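PDB 5X6B: O-phospho-L-seryl-tRNA:Cys-tRNA synthase from Methanocaldococcus jannaschii DSM 2661, which probably catalyses the pyridoxal-phosphate-dependent conversion of O-phosphoseryl-tRNA(Cys) to Cys-tRNA(Cys). Local coordinates for residues G65-E70 and A258-C263; K101-D106 and T302-F307. All coordinates share one frame; numbering follows the deposited sequence.

Contact 1 of 2, residues G65-E70 and A258-C263; sequences GILPKE and AASAPC
Ala258 and Ala259 meet Gly65, Leu67 and Pro68 in a buried loop-to-loop contact, where the turn leading into helix 69-77 is laid against the connection between strands 248-252 and 264-268. The touching parts run roughly crosswise, and no hydrogen bond joins them, so shape does the work. Where one partner has no side chain and the other only a methyl group, backbones can come close: Gly65 CA lies 3.9 Å from Ala258 CA. Ala258 CB meets two neighbours of different kind on the facing segment: Ala258 CB to Ile66 O is 3.4 Å, and Ala258 CB to Pro68 CD is 4.0 Å. That same CD also rests on Ala258 O, while Pro68 itself takes the N-cap position of the helix that follows. Ala258 has a left-handed helical conformation (phi 50°, psi 40°), less common for a residue with a CB than for glycine.

In fold type I pyridoxal-phosphate enzymes, to which the seven-stranded mixed sheet of this chain conforms, the cofactor lysine lies in the connection between these two strands. Here Lys255 is seen as the Schiff-base adduct, three residues before Ala258, so segment 258-263 continues the loop that carries the cofactor lysine. Leu67 covers the next part of that loop with its two methyls. Leu67 CD1 reaches the backbone at Ala259 C, 3.7 Å away. With OG anti to its carbonyl carbon and beside the backbone N (chi1 -57°), Ser260 has its hydroxyl near both methyls, OG lying 3.7 Å from Leu67 CD1 and 3.6 Å from Leu67 CD2. Two polar atoms find partners on the second subunit: Ser260 OG has a weak hydrogen bond to Trp79 O of the second subunit, and Leu67 N donates a hydrogen bond to Asp80 OD1 of that subunit.

Contact 2 of 2, residues K101-D106 and T302-F307; sequences KDFLED and TLMASF
The backbone bond from Ser306 N to Thr302 O, 2.7 Å long, closes the helical turn that presents Leu303 and Met304 to the ring of Phe103. One aromatic residue here collects three different kinds of partner. Over one face comes Met304, whose CG makes a CH-pi contact 3.8 Å from the Phe103 ring centroid; its SD stays oblique to that ring at 4.9 Å, a Met-aromatic contact. Leu303 crosses the far end of the phenylalanine at about a right angle, with CG 3.6 Å from Phe103 CZ. At the ring's edge lies Phe307: the two rings form a T-shaped pair with planes at 88°, and Phe103 CE1 points onto the face of Phe307, offset toward its rim. Holding CG anti to the backbone N (chi1 169°) extends the Phe103 ring from helix 100-111 to Leu303 and Met304 of helix 298-305 and to Phe307 at the start of helix 307-314.

The contact joins the helix just before strand 115-119, the first strand of the fold type I sheet, to a helical region well after the lysine loop. Replacing Phe103 with an alanine would probably open a gap beside Leu303 and leave Met304 CG without its ring and Phe307 without its partner from this helix. One turn on, Asp106 extends the packing, its CB 4.2 Å from Phe307 CE2, and its carboxylate is turned to another use, OD2 being hydrogen-bonded to Tyr44 OH of the second subunit. Tyr44 of that subunit also makes an edge-to-face pair with Phe307 and packs on Phe103.

How the contacts relate
Contacts 1 and 2 have centres 12 Å apart on the same side of the chain's centre, and their segments alternate along the sequence: 65-70, 101-106, 258-263, 302-307. Helices 69-77 and 100-111 are successive, and segment 302-307 belongs to contact 2 yet also touches both segments of contact 1, with Phe103 on one side and Ala258, Ser260 and Pro68 on the other. Two probable hydrogen bonds tie the contacts directly, Ser306 OG to Ala258 O at 2.6 Å and Thr302 OG1 to Ser260 N at 3.0 Å. Both also touch the second subunit, so the surroundings of the cofactor-lysine loop and the dimer interface are parts of one continuous packed region.

Contact 1 of 2, residues G65-E70 and A258-C263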
ATOM      1  N   GLY B  65     -10.089  -7.870   2.138  1.00 42.86           N
ATOM      2  CA  GLY B  65      -8.971  -7.073   1.668  1.00 57.00           C
ATOM      3  C   GLY B  65      -9.365  -5.979   0.694  1.00 57.88           C
ATOM      4  O   GLY B  65      -8.516  -5.416   0.003  1.00 59.08           O
ATOM      5  N   ILE B  66     -10.657  -5.677   0.633  1.00 57.02           N
ATOM      6  CA  ILE B  66     -11.143  -4.610  -0.229  1.00 52.54           C
ATOM      7  C   ILE B  66     -10.757  -3.263   0.373  1.00 52.78           C
ATOM      8  O   ILE B  66     -10.971  -3.021   1.561  1.00 53.96           O
ATOM      9  CB  ILE B  66     -12.667  -4.689  -0.422  1.00 47.16           C
ATOM     10  CG1 ILE B  66     -13.057  -6.042  -1.019  1.00 39.47           C
ATOM     11  CG2 ILE B  66     -13.153  -3.557  -1.302  1.00 42.17           C
ATOM     12  CD1 ILE B  66     -12.466  -6.291  -2.388  1.00 50.95           C
ATOM     13  N   LEU B  67     -10.172  -2.389  -0.439  1.00 55.18           N
ATOM     14  CA  LEU B  67      -9.698  -1.108   0.070  1.00 48.39           C
ATOM     15  C   LEU B  67     -10.819  -0.088   0.182  1.00 51.53           C
ATOM     16  O   LEU B  67     -11.581   0.115  -0.760  1.00 47.30           O
ATOM     17  CB  LEU B  67      -8.580  -0.553  -0.812  1.00 61.03           C
ATOM     18  CG  LEU B  67      -7.162  -0.794  -0.289  1.00 63.02           C
ATOM     19  CD1 LEU B  67      -6.814  -2.276  -0.333  1.00 57.63           C
ATOM     20  CD2 LEU B  67      -6.149   0.035  -1.069  1.00 58.77           C
ATOM     21  N   PRO B  68     -10.928   0.546   1.356  1.00 48.53           N
ATOM     22  CA  PRO B  68     -11.838   1.668   1.576  1.00 45.28           C
ATOM     23  C   PRO B  68     -11.247   2.943   0.975  1.00 56.80           C
ATOM     24  O   PRO B  68     -10.031   3.008   0.781  1.00 62.67           O
ATOM     25  CB  PRO B  68     -11.925   1.753   3.100  1.00 43.29           C
ATOM     26  CG  PRO B  68     -10.594   1.251   3.563  1.00 52.59           C
ATOM     27  CD  PRO B  68     -10.183   0.187   2.576  1.00 46.56           C
ATOM     28  N   LYS B  69     -12.088   3.934   0.692  1.00 58.29           N
ATOM     29  CA  LYS B  69     -11.654   5.129  -0.025  1.00 56.86           C
ATOM     30  C   LYS B  69     -10.540   5.881   0.702  1.00 51.76           C
ATOM     31  O   LYS B  69      -9.698   6.507   0.061  1.00 53.22           O
ATOM     32  CB  LYS B  69     -12.844   6.063  -0.274  1.00 48.02           C
ATOM     33  CG  LYS B  69     -13.595   6.492   0.972  1.00 44.73           C
ATOM     34  CD  LYS B  69     -14.706   7.468   0.622  1.00 63.39           C
ATOM     35  CE  LYS B  69     -15.473   7.913   1.856  1.00 55.85           C
ATOM     36  NZ  LYS B  69     -16.118   6.758   2.532  1.00 73.61           N
ATOM     37  N   GLU B  70     -10.531   5.812   2.031  1.00 59.77           N
ATOM     38  CA  GLU B  70      -9.474   6.437   2.825  1.00 52.45           C
ATOM     39  C   GLU B  70      -8.109   5.884   2.435  1.00 61.70           C
ATOM     40  O   GLU B  70      -7.126   6.620   2.350  1.00 65.74           O
ATOM     41  CB  GLU B  70      -9.708   6.219   4.325  1.00 44.38           C
ATOM     42  CG  GLU B  70     -11.028   6.762   4.852  1.00 70.96           C
ATOM     43  CD  GLU B  70     -12.174   5.777   4.706  1.00 67.06           C
ATOM     44  OE1 GLU B  70     -11.978   4.727   4.064  1.00 70.30           O
ATOM     45  OE2 GLU B  70     -13.271   6.056   5.232  1.00 97.51           O
ATOM     46  N   ALA B 258      -8.303  -5.103   5.271  1.00 41.20           N
ATOM     47  CA  ALA B 258      -8.579  -4.136   4.210  1.00 54.36           C
ATOM     48  C   ALA B 258      -7.334  -3.401   3.712  1.00 55.51           C
ATOM     49  O   ALA B 258      -7.382  -2.195   3.458  1.00 49.31           O
ATOM     50  CB  ALA B 258      -9.615  -3.131   4.689  1.00 36.96           C
ATOM     51  N   ALA B 259      -6.224  -4.123   3.579  1.00 50.67           N
ATOM     52  CA  ALA B 259      -4.974  -3.521   3.119  1.00 47.34           C
ATOM     53  C   ALA B 259      -4.480  -4.190   1.845  1.00 48.22           C
ATOM     54  O   ALA B 259      -4.977  -5.246   1.453  1.00 48.90           O
ATOM     55  CB  ALA B 259      -3.914  -3.601   4.205  1.00 42.46           C
ATOM     56  N   SER B 260      -3.505  -3.568   1.193  1.00 55.63           N
ATOM     57  CA  SER B 260      -2.911  -4.148  -0.007  1.00 56.59           C
ATOM     58  C   SER B 260      -1.879  -5.197   0.370  1.00 44.71           C
ATOM     59  O   SER B 260      -1.192  -5.066   1.381  1.00 56.54           O
ATOM     60  CB  SER B 260      -2.256  -3.068  -0.871  1.00 59.43           C
ATOM     61  OG  SER B 260      -3.188  -2.060  -1.219  1.00 86.97           O
ATOM     62  N   ALA B 261      -1.771  -6.238  -0.446  1.00 48.67           N
ATOM     63  CA  ALA B 261      -0.743  -7.253  -0.248  1.00 56.43           C
ATOM     64  C   ALA B 261       0.620  -6.732  -0.703  1.00 54.73           C
ATOM     65  O   ALA B 261       0.701  -5.928  -1.627  1.00 60.68           O
ATOM     66  CB  ALA B 261      -1.106  -8.532  -0.999  1.00 52.94           C
ATOM     67  N   PRO B 262       1.698  -7.185  -0.048  1.00 64.05           N
ATOM     68  CA  PRO B 262       1.660  -8.059   1.123  1.00 54.03           C
ATOM     69  C   PRO B 262       1.986  -7.322   2.418  1.00 54.21           C
ATOM     70  O   PRO B 262       3.025  -6.668   2.521  1.00 55.34           O
ATOM     71  CB  PRO B 262       2.731  -9.094   0.797  1.00 60.91           C
ATOM     72  CG  PRO B 262       3.758  -8.313   0.019  1.00 47.86           C
ATOM     73  CD  PRO B 262       3.043  -7.153  -0.649  1.00 67.27           C
ATOM     74  N   CYS B 263       1.091  -7.417   3.395  1.00 59.97           N
ATOM     75  CA  CYS B 263       1.376  -6.893   4.724  1.00 48.94           C
ATOM     76  C   CYS B 263       0.663  -7.726   5.781  1.00 54.82           C
ATOM     77  O   CYS B 263      -0.209  -8.540   5.470  1.00 51.82           O
ATOM     78  CB  CYS B 263       0.970  -5.424   4.842  1.00 54.18           C
ATOM     79  SG  CYS B 263      -0.801  -5.122   4.982  1.00 61.52           S
TER

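Contact 2 of 2, residues K101-D106 and T302-F307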
ATOM      1  N   LYS B 101       5.217   4.072  14.491  1.00 82.52           N
ATOM      2  CA  LYS B 101       5.385   3.811  15.912  1.00 88.95           C
ATOM      3  C   LYS B 101       4.032   3.844  16.624  1.00 77.80           C
ATOM      4  O   LYS B 101       3.676   2.911  17.345  1.00 83.59           O
ATOM      5  CB  LYS B 101       6.341   4.831  16.532  1.00 89.85           C
ATOM      6  CG  LYS B 101       6.513   4.692  18.031  1.00 98.25           C
ATOM      7  CD  LYS B 101       7.079   5.965  18.623  1.00104.27           C
ATOM      8  CE  LYS B 101       7.828   5.689  19.904  1.00119.34           C
ATOM      9  NZ  LYS B 101       8.881   6.718  20.165  1.00111.68           N
ATOM     10  N   ASP B 102       3.280   4.916  16.409  1.00 75.43           N
ATOM     11  CA  ASP B 102       1.975   5.072  17.038  1.00 89.25           C
ATOM     12  C   ASP B 102       1.005   3.991  16.573  1.00 74.84           C
ATOM     13  O   ASP B 102       0.197   3.492  17.354  1.00 73.79           O
ATOM     14  CB  ASP B 102       1.409   6.461  16.742  1.00 91.07           C
ATOM     15  CG  ASP B 102       2.132   7.550  17.503  1.00 97.93           C
ATOM     16  OD1 ASP B 102       2.870   7.211  18.454  1.00102.46           O
ATOM     17  OD2 ASP B 102       1.982   8.736  17.146  1.00 95.95           O
ATOM     18  N   PHE B 103       1.093   3.628  15.299  1.00 65.93           N
ATOM     19  CA  PHE B 103       0.231   2.593  14.747  1.00 71.17           C
ATOM     20  C   PHE B 103       0.526   1.236  15.380  1.00 72.97           C
ATOM     21  O   PHE B 103      -0.388   0.461  15.669  1.00 61.23           O
ATOM     22  CB  PHE B 103       0.392   2.513  13.229  1.00 59.07           C
ATOM     23  CG  PHE B 103      -0.266   1.314  12.616  1.00 60.67           C
ATOM     24  CD1 PHE B 103      -1.645   1.226  12.545  1.00 63.97           C
ATOM     25  CD2 PHE B 103       0.495   0.274  12.115  1.00 61.33           C
ATOM     26  CE1 PHE B 103      -2.251   0.118  11.984  1.00 71.26           C
ATOM     27  CE2 PHE B 103      -0.105  -0.834  11.551  1.00 60.06           C
ATOM     28  CZ  PHE B 103      -1.479  -0.913  11.485  1.00 61.75           C
ATOM     29  N   LEU B 104       1.806   0.957  15.599  1.00 69.74           N
ATOM     30  CA  LEU B 104       2.212  -0.323  16.159  1.00 66.39           C
ATOM     31  C   LEU B 104       1.769  -0.474  17.607  1.00 70.14           C
ATOM     32  O   LEU B 104       1.454  -1.578  18.054  1.00 74.28           O
ATOM     33  CB  LEU B 104       3.723  -0.501  16.046  1.00 63.66           C
ATOM     34  CG  LEU B 104       4.169  -0.930  14.652  1.00 59.51           C
ATOM     35  CD1 LEU B 104       5.677  -1.118  14.595  1.00 64.92           C
ATOM     36  CD2 LEU B 104       3.444  -2.204  14.252  1.00 58.92           C
ATOM     37  N   GLU B 105       1.738   0.629  18.345  1.00 55.06           N
ATOM     38  CA  GLU B 105       1.238   0.572  19.708  1.00 64.22           C
ATOM     39  C   GLU B 105      -0.293   0.488  19.707  1.00 76.39           C
ATOM     40  O   GLU B 105      -0.877  -0.208  20.538  1.00 82.66           O
ATOM     41  CB  GLU B 105       1.731   1.773  20.521  1.00 64.32           C
ATOM     42  CG  GLU B 105       0.803   2.974  20.541  1.00 94.19           C
ATOM     43  CD  GLU B 105       1.469   4.213  21.098  1.00109.55           C
ATOM     44  OE1 GLU B 105       2.653   4.124  21.487  1.00 96.18           O
ATOM     45  OE2 GLU B 105       0.804   5.271  21.160  1.00130.15           O
ATOM     46  N   ASP B 106      -0.940   1.168  18.762  1.00 69.51           N
ATOM     47  CA  ASP B 106      -2.398   1.129  18.675  1.00 74.90           C
ATOM     48  C   ASP B 106      -2.882  -0.245  18.223  1.00 72.29           C
ATOM     49  O   ASP B 106      -3.905  -0.739  18.701  1.00 75.97           O
ATOM     50  CB  ASP B 106      -2.920   2.211  17.726  1.00 62.74           C
ATOM     51  CG  ASP B 106      -2.727   3.610  18.278  1.00 75.30           C
ATOM     52  OD1 ASP B 106      -2.514   3.740  19.501  1.00 87.45           O
ATOM     53  OD2 ASP B 106      -2.791   4.580  17.493  1.00 98.92           O
ATOM     54  N   THR B 302      -1.600   1.555   3.455  1.00 41.57           N
ATOM     55  CA  THR B 302      -3.003   1.191   3.340  1.00 44.60           C
ATOM     56  C   THR B 302      -3.507   0.608   4.658  1.00 54.06           C
ATOM     57  O   THR B 302      -4.651   0.842   5.045  1.00 51.32           O
ATOM     58  CB  THR B 302      -3.246   0.182   2.204  1.00 50.97           C
ATOM     59  OG1 THR B 302      -2.546  -1.040   2.474  1.00 56.32           O
ATOM     60  CG2 THR B 302      -2.776   0.754   0.881  1.00 50.03           C
ATOM     61  N   LEU B 303      -2.643  -0.132   5.351  1.00 57.42           N
ATOM     62  CA  LEU B 303      -3.004  -0.750   6.626  1.00 50.65           C
ATOM     63  C   LEU B 303      -3.311   0.313   7.682  1.00 52.48           C
ATOM     64  O   LEU B 303      -4.289   0.199   8.424  1.00 56.92           O
ATOM     65  CB  LEU B 303      -1.884  -1.673   7.111  1.00 62.23           C
ATOM     66  CG  LEU B 303      -2.152  -2.553   8.336  1.00 62.87           C
ATOM     67  CD1 LEU B 303      -3.326  -3.491   8.096  1.00 56.22           C
ATOM     68  CD2 LEU B 303      -0.909  -3.349   8.706  1.00 63.99           C
ATOM     69  N   MET B 304      -2.478   1.347   7.741  1.00 49.98           N
ATOM     70  CA  MET B 304      -2.717   2.472   8.643  1.00 58.11           C
ATOM     71  C   MET B 304      -3.949   3.280   8.222  1.00 56.98           C
ATOM     72  O   MET B 304      -4.679   3.805   9.064  1.00 54.14           O
ATOM     73  CB  MET B 304      -1.494   3.390   8.698  1.00 61.81           C
ATOM     74  CG  MET B 304      -0.288   2.796   9.415  1.00 69.18           C
ATOM     75  SD  MET B 304       1.078   3.974   9.561  1.00 73.19           S
ATOM     76  CE  MET B 304       1.641   4.057   7.865  1.00 69.29           C
ATOM     77  N   ALA B 305      -4.175   3.377   6.918  1.00 47.24           N
ATOM     78  CA  ALA B 305      -5.301   4.147   6.396  1.00 63.27           C
ATOM     79  C   ALA B 305      -6.636   3.424   6.594  1.00 54.80           C
ATOM     80  O   ALA B 305      -7.640   4.044   6.935  1.00 57.13           O
ATOM     81  CB  ALA B 305      -5.084   4.460   4.929  1.00 50.77           C
ATOM     82  N   SER B 306      -6.642   2.111   6.380  1.00 51.83           N
ATOM     83  CA  SER B 306      -7.849   1.314   6.560  1.00 49.09           C
ATOM     84  C   SER B 306      -8.136   1.017   8.027  1.00 52.16           C
ATOM     85  O   SER B 306      -9.175   0.447   8.356  1.00 58.02           O
ATOM     86  CB  SER B 306      -7.740  -0.002   5.797  1.00 43.70           C
ATOM     87  OG  SER B 306      -7.567   0.229   4.414  1.00 57.51           O
ATOM     88  N   PHE B 307      -7.218   1.402   8.904  1.00 45.56           N
ATOM     89  CA  PHE B 307      -7.308   1.006  10.304  1.00 60.49           C
ATOM     90  C   PHE B 307      -8.576   1.517  11.010  1.00 59.99           C
ATOM     91  O   PHE B 307      -9.253   0.731  11.673  1.00 66.69           O
ATOM     92  CB  PHE B 307      -6.051   1.451  11.063  1.00 60.71           C
ATOM     93  CG  PHE B 307      -6.022   1.002  12.495  1.00 49.31           C
ATOM     94  CD1 PHE B 307      -6.061  -0.346  12.811  1.00 71.63           C
ATOM     95  CD2 PHE B 307      -5.941   1.923  13.523  1.00 65.43           C
ATOM     96  CE1 PHE B 307      -6.038  -0.766  14.128  1.00 61.73           C
ATOM     97  CE2 PHE B 307      -5.911   1.510  14.843  1.00 71.56           C
ATOM     98  CZ  PHE B 307      -5.960   0.165  15.146  1.00 62.30           C
TER